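Local structure of protein secretion chaperonin CsaA (Picrophilus torridus, 5ZDI) at residues A[56-59]-A[60-63]. The protein probably binds tRNA through an OB-fold domain and may act as a chaperone in protein secretion. Numbering follows the deposited sequence.
Sequences DELI and NKKI
K61 lies beside the short helix 55-58, and its side chain meets the backbone before it meets another side chain. Its CB sits 3.2 Å from L58 O. The same carbonyl accepts the hydrogen bond from K61 N (3.0 Å, N-H...O 160°). The donor stands above the carbonyl plane, 50° out of it. With CG anti to the backbone N (chi1 -165°), the chain runs extended back along the residues that precede the turn. CD there passes 4.0 Å from E57 O and 4.1 Å from CD2 of L58, one methyl of a buried leucine that also packs on I17, Y31 and L94. The K61 N to L58 O bond closes a type II beta turn, L58 to K61, which leads from the short helix into strand 62-66 of the OB-fold barrel; N60, its third residue, has a positive phi. Beyond CD, K61 bends at its last torsion, and NZ forms a salt bridge with D98 of the second subunit. At the turn's outer corner, CG2 of I59 lies 3.6 Å from ND2 of N60, a van der Waals contact at the amide's nitrogen end. OD1 of N60 takes a hydrogen bond from K18 NZ on strand 12-22.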
loop_
_atom_site.group_PDB
_atom_site.type_symbol
_atom_site.label_atom_id
_atom_site.label_comp_id
_atom_site.label_asym_id
_atom_site.label_seq_id
_atom_site.Cartn_x
_atom_site.Cartn_y
_atom_site.Cartn_z
ATOM N N ASP A 56 5.387 13.142 16.834
ATOM C CA ASP A 56 4.827 12.173 17.765
ATOM C C ASP A 56 3.728 11.280 17.213
ATOM O O ASP A 56 3.554 10.183 17.711
ATOM C CB ASP A 56 4.384 12.852 19.073
ATOM C CG ASP A 56 5.573 13.198 19.988
ATOM O OD1 ASP A 56 6.386 12.294 20.316
ATOM O OD2 ASP A 56 5.672 14.365 20.400
ATOM N N GLU A 57 3.053 11.696 16.152
ATOM C CA GLU A 57 2.115 10.825 15.436
ATOM C C GLU A 57 2.760 9.735 14.638
ATOM O O GLU A 57 2.123 8.746 14.395
ATOM C CB GLU A 57 1.182 11.613 14.553
ATOM C CG GLU A 57 0.427 12.692 15.385
ATOM C CD GLU A 57 -0.443 13.521 14.461
ATOM O OE1 GLU A 57 -0.007 14.184 13.512
ATOM O OE2 GLU A 57 -1.618 13.480 14.683
ATOM N N LEU A 58 4.051 9.854 14.329
ATOM C CA LEU A 58 4.679 8.874 13.483
ATOM C C LEU A 58 5.478 7.848 14.305
ATOM O O LEU A 58 5.761 6.770 13.837
ATOM C CB LEU A 58 5.570 9.579 12.465
ATOM C CG LEU A 58 4.938 10.564 11.552
ATOM C CD1 LEU A 58 5.939 11.365 10.740
ATOM C CD2 LEU A 58 4.013 9.804 10.579
ATOM N N ILE A 59 5.921 8.202 15.509
ATOM C CA ILE A 59 6.689 7.244 16.337
ATOM C C ILE A 59 5.868 5.983 16.589
ATOM O O ILE A 59 4.688 6.014 17.052
ATOM C CB ILE A 59 7.095 7.904 17.649
ATOM C CG1 ILE A 59 8.011 9.115 17.355
ATOM C CG2 ILE A 59 7.700 6.898 18.610
ATOM C CD1 ILE A 59 9.430 8.722 17.058
ATOM N N ASN A 60 6.515 4.838 16.323
ATOM C CA ASN A 60 5.855 3.566 16.389
ATOM C C ASN A 60 4.629 3.333 15.531
ATOM O O ASN A 60 3.853 2.388 15.751
ATOM C CB ASN A 60 5.691 3.119 17.889
ATOM C CG ASN A 60 7.070 2.788 18.499
ATOM O OD1 ASN A 60 7.866 2.000 17.857
ATOM N ND2 ASN A 60 7.424 3.434 19.641
ATOM N N LYS A 61 4.489 4.127 14.464
ATOM C CA LYS A 61 3.476 3.871 13.458
ATOM C C LYS A 61 3.920 2.828 12.427
ATOM O O LYS A 61 5.050 2.932 11.887
ATOM C CB LYS A 61 3.139 5.198 12.746
ATOM C CG LYS A 61 1.866 5.154 11.949
ATOM C CD LYS A 61 1.729 6.432 11.163
ATOM C CE LYS A 61 0.628 6.427 10.063
ATOM N NZ LYS A 61 -0.646 6.071 10.559
ATOM N N LYS A 62 3.056 1.836 12.137
ATOM C CA LYS A 62 3.330 0.845 11.071
ATOM C C LYS A 62 3.018 1.459 9.721
ATOM O O LYS A 62 1.942 2.062 9.503
ATOM C CB LYS A 62 2.531 -0.449 11.253
ATOM C CG LYS A 62 2.934 -1.160 12.493
ATOM C CD LYS A 62 2.079 -2.392 12.703
ATOM C CE LYS A 62 2.476 -2.990 14.046
ATOM N NZ LYS A 62 1.528 -4.141 14.309
ATOM N N ILE A 63 4.000 1.432 8.876
ATOM C CA ILE A 63 3.899 2.023 7.538
ATOM C C ILE A 63 4.213 0.921 6.491
ATOM O O ILE A 63 4.575 -0.214 6.847
ATOM C CB ILE A 63 4.864 3.226 7.390
ATOM C CG1 ILE A 63 6.329 2.928 7.679
ATOM C CG2 ILE A 63 4.446 4.353 8.311
ATOM C CD1 ILE A 63 7.003 2.107 6.608
#